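Local coordinates for protein ADP-ribosyltransferase (Staphylococcus aureus, PDB 1OJQ) that transfers ADP-ribose from NAD+ to a target protein, as a C3-type mono-ADP-ribosyltransferase exoenzyme, at residues A[16-25]-A[164-172]. Sequence-based numbering, arbitrary orientation.
Sequences GNSLIKSAKY and AAYIDSKEL
Gly16, on helix 9-23, comes closest to the short strand 165-166 at Tyr166, their CA atoms 5.4 Å apart, while farther along the chains spread to 9.9 Å between the CA atoms of Tyr25 and Leu172. The Tyr166 ring lies flat against the helix backbone in a CH-pi contact: Gly16 CA sits over its centre, 3.4 Å from the ring centroid and 14° off the normal. With CG anti to the backbone N (chi1 175°), Tyr166 carries its ring out from the strand to the helix. Ile20 approaches the edge of that ring, its CD1 3.6 Å from Tyr166 CD2, and the same methyl reaches Leu172 CD1. Strand 165-166 is an outer strand of the three-stranded antiparallel sheet, paired with strand 180-183, which carries the NAD+-binding Glu180; the contact sets helix 9-23, the first helix of this ADP-ribosyltransferase fold, against that edge strand and the loop that follows it. Just beyond the helix, the Tyr25 and Leu172 side chains cross at about a right angle, Tyr25 CE1 3.9 Å from Leu172 CD1, while Tyr25 OH rests 3.5 Å from Ala165 CB. Polar links run through water: one molecule joins Tyr25 OH to Tyr166 N, and another accepts from Asn17 ND2 (2.8 Å) and donates to the backbone O of Asp168, whose carboxylate, leading away from the helix, takes hydrogen bonds from the backbone N of Gly177 and Gln179.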
loop_
_atom_site.group_PDB
_atom_site.type_symbol
_atom_site.label_atom_id
_atom_site.label_comp_id
_atom_site.label_asym_id
_atom_site.label_seq_id
_atom_site.Cartn_x
_atom_site.Cartn_y
_atom_site.Cartn_z
ATOM N N GLY A 16 14.343 -0.688 -7.354
ATOM C CA GLY A 16 14.147 -1.347 -6.076
ATOM C C GLY A 16 15.405 -1.957 -5.491
ATOM O O GLY A 16 15.601 -1.813 -4.269
ATOM N N ASN A 17 16.226 -2.639 -6.277
ATOM C CA ASN A 17 17.460 -3.242 -5.768
ATOM C C ASN A 17 18.387 -2.201 -5.151
ATOM O O ASN A 17 19.227 -2.523 -4.298
ATOM C CB ASN A 17 18.180 -3.960 -6.913
ATOM C CG ASN A 17 17.580 -5.312 -7.235
ATOM O OD1 ASN A 17 17.811 -5.896 -8.296
ATOM N ND2 ASN A 17 16.790 -5.827 -6.300
ATOM N N SER A 18 18.248 -0.947 -5.591
ATOM C CA SER A 18 19.114 0.095 -5.009
ATOM C C SER A 18 18.682 0.353 -3.574
ATOM O O SER A 18 19.518 0.657 -2.720
ATOM C CB SER A 18 19.133 1.378 -5.846
ATOM O OG SER A 18 17.946 2.146 -5.660
ATOM N N LEU A 19 17.378 0.213 -3.284
ATOM C CA LEU A 19 17.012 0.346 -1.869
ATOM C C LEU A 19 17.549 -0.835 -1.071
ATOM O O LEU A 19 18.005 -0.676 0.070
ATOM C CB LEU A 19 15.492 0.427 -1.674
ATOM C CG LEU A 19 14.868 1.812 -1.895
ATOM C CD1 LEU A 19 14.952 2.131 -3.376
ATOM C CD2 LEU A 19 13.438 1.855 -1.377
ATOM N N ILE A 20 17.483 -2.025 -1.670
ATOM C CA ILE A 20 17.907 -3.203 -0.902
ATOM C C ILE A 20 19.392 -3.072 -0.585
ATOM O O ILE A 20 19.826 -3.311 0.538
ATOM C CB ILE A 20 17.612 -4.506 -1.657
ATOM C CG1 ILE A 20 16.106 -4.806 -1.727
ATOM C CG2 ILE A 20 18.425 -5.644 -1.064
ATOM C CD1 ILE A 20 15.731 -5.995 -2.595
ATOM N N LYS A 21 20.152 -2.674 -1.603
ATOM C CA LYS A 21 21.585 -2.472 -1.413
ATOM C C LYS A 21 21.848 -1.543 -0.245
ATOM O O LYS A 21 22.714 -1.807 0.605
ATOM C CB LYS A 21 22.202 -1.896 -2.691
ATOM C CG LYS A 21 23.706 -1.704 -2.558
ATOM C CD LYS A 21 24.359 -1.502 -3.920
ATOM C CE LYS A 21 25.862 -1.297 -3.768
ATOM N NZ LYS A 21 26.519 -0.957 -5.062
ATOM N N SER A 22 21.093 -0.447 -0.173
ATOM C CA SER A 22 21.378 0.533 0.871
ATOM C C SER A 22 21.033 0.002 2.252
ATOM O O SER A 22 21.602 0.425 3.266
ATOM C CB SER A 22 20.641 1.845 0.583
ATOM O OG SER A 22 19.256 1.671 0.833
ATOM N N ALA A 23 20.096 -0.938 2.347
ATOM C CA ALA A 23 19.645 -1.368 3.674
ATOM C C ALA A 23 20.598 -2.330 4.376
ATOM O O ALA A 23 20.540 -2.390 5.616
ATOM C CB ALA A 23 18.253 -2.001 3.530
ATOM N N LYS A 24 21.438 -3.078 3.660
ATOM C CA LYS A 24 22.394 -4.011 4.244
ATOM C C LYS A 24 21.686 -4.974 5.187
ATOM O O LYS A 24 22.047 -5.069 6.362
ATOM C CB LYS A 24 23.478 -3.326 5.078
ATOM C CG LYS A 24 24.295 -2.273 4.350
ATOM C CD LYS A 24 25.247 -1.582 5.319
ATOM N N TYR A 25 20.661 -5.647 4.689
ATOM C CA TYR A 25 19.830 -6.464 5.545
ATOM C C TYR A 25 20.639 -7.572 6.236
ATOM O O TYR A 25 21.478 -8.184 5.580
ATOM C CB TYR A 25 18.707 -7.124 4.736
ATOM C CG TYR A 25 17.608 -6.203 4.278
ATOM C CD1 TYR A 25 17.056 -6.385 3.016
ATOM C CD2 TYR A 25 17.132 -5.190 5.097
ATOM C CE1 TYR A 25 16.039 -5.560 2.562
ATOM C CE2 TYR A 25 16.119 -4.354 4.652
ATOM C CZ TYR A 25 15.591 -4.553 3.397
ATOM O OH TYR A 25 14.581 -3.733 2.941
ATOM N N ALA A 164 10.968 3.220 3.442
ATOM C CA ALA A 164 10.283 2.249 2.576
ATOM C C ALA A 164 11.199 1.058 2.299
ATOM O O ALA A 164 12.396 1.268 2.081
ATOM C CB ALA A 164 9.877 2.910 1.272
ATOM N N ALA A 165 10.679 -0.151 2.311
ATOM C CA ALA A 165 11.501 -1.324 2.012
ATOM C C ALA A 165 11.089 -1.917 0.664
ATOM O O ALA A 165 9.917 -2.221 0.461
ATOM C CB ALA A 165 11.362 -2.445 3.036
ATOM N N TYR A 166 12.058 -2.082 -0.234
ATOM C CA TYR A 166 11.719 -2.830 -1.446
ATOM C C TYR A 166 12.011 -4.300 -1.178
ATOM O O TYR A 166 13.155 -4.575 -0.810
ATOM C CB TYR A 166 12.522 -2.377 -2.653
ATOM C CG TYR A 166 12.326 -3.178 -3.925
ATOM C CD1 TYR A 166 11.208 -2.974 -4.737
ATOM C CD2 TYR A 166 13.253 -4.133 -4.332
ATOM C CE1 TYR A 166 11.053 -3.714 -5.902
ATOM C CE2 TYR A 166 13.104 -4.860 -5.501
ATOM C CZ TYR A 166 11.987 -4.650 -6.294
ATOM O OH TYR A 166 11.806 -5.365 -7.455
ATOM N N ILE A 167 11.003 -5.148 -1.374
ATOM C CA ILE A 167 11.209 -6.510 -0.922
ATOM C C ILE A 167 11.064 -7.549 -2.016
ATOM O O ILE A 167 10.921 -8.732 -1.679
ATOM C CB ILE A 167 10.236 -6.804 0.246
ATOM C CG1 ILE A 167 8.769 -6.858 -0.172
ATOM C CG2 ILE A 167 10.449 -5.792 1.375
ATOM C CD1 ILE A 167 7.857 -7.287 0.974
ATOM N N ASP A 168 11.112 -7.187 -3.293
ATOM C CA ASP A 168 10.924 -8.203 -4.321
ATOM C C ASP A 168 12.252 -8.878 -4.673
ATOM O O ASP A 168 12.821 -8.633 -5.732
ATOM C CB ASP A 168 10.273 -7.598 -5.569
ATOM C CG ASP A 168 9.629 -8.656 -6.434
ATOM O OD1 ASP A 168 9.630 -9.845 -6.043
ATOM O OD2 ASP A 168 9.091 -8.323 -7.516
ATOM N N SER A 169 12.682 -9.739 -3.763
ATOM C CA SER A 169 13.829 -10.634 -3.912
ATOM C C SER A 169 13.418 -11.980 -3.343
ATOM O O SER A 169 12.536 -12.043 -2.470
ATOM C CB SER A 169 15.045 -10.035 -3.214
ATOM O OG SER A 169 16.223 -10.773 -3.480
ATOM N N LYS A 170 14.006 -13.082 -3.814
ATOM C CA LYS A 170 13.378 -14.364 -3.534
ATOM C C LYS A 170 13.553 -14.804 -2.097
ATOM O O LYS A 170 12.755 -15.634 -1.661
ATOM C CB LYS A 170 13.920 -15.452 -4.469
ATOM C CG LYS A 170 13.709 -15.157 -5.943
ATOM C CD LYS A 170 12.581 -15.965 -6.552
ATOM C CE LYS A 170 12.008 -15.273 -7.783
ATOM N NZ LYS A 170 11.480 -16.257 -8.766
ATOM N N GLU A 171 14.535 -14.256 -1.389
ATOM C CA GLU A 171 14.690 -14.626 0.011
ATOM C C GLU A 171 13.906 -13.730 0.959
ATOM O O GLU A 171 13.864 -13.983 2.177
ATOM C CB GLU A 171 16.184 -14.619 0.347
ATOM C CG GLU A 171 16.715 -13.235 0.672
ATOM C CD GLU A 171 17.009 -12.409 -0.568
ATOM O OE1 GLU A 171 17.650 -11.344 -0.414
ATOM O OE2 GLU A 171 16.618 -12.789 -1.690
ATOM N N LEU A 172 13.285 -12.667 0.444
ATOM C CA LEU A 172 12.554 -11.696 1.233
ATOM C C LEU A 172 11.029 -11.879 1.141
ATOM O O LEU A 172 10.351 -11.477 2.088
ATOM C CB LEU A 172 12.852 -10.252 0.797
ATOM C CG LEU A 172 14.311 -9.798 0.863
ATOM C CD1 LEU A 172 14.426 -8.336 0.437
ATOM C CD2 LEU A 172 14.881 -10.021 2.256
HETATM O O HOH W 1 15.670 -8.385 -6.152
HETATM O O HOH W 2 14.689 -2.010 0.679
#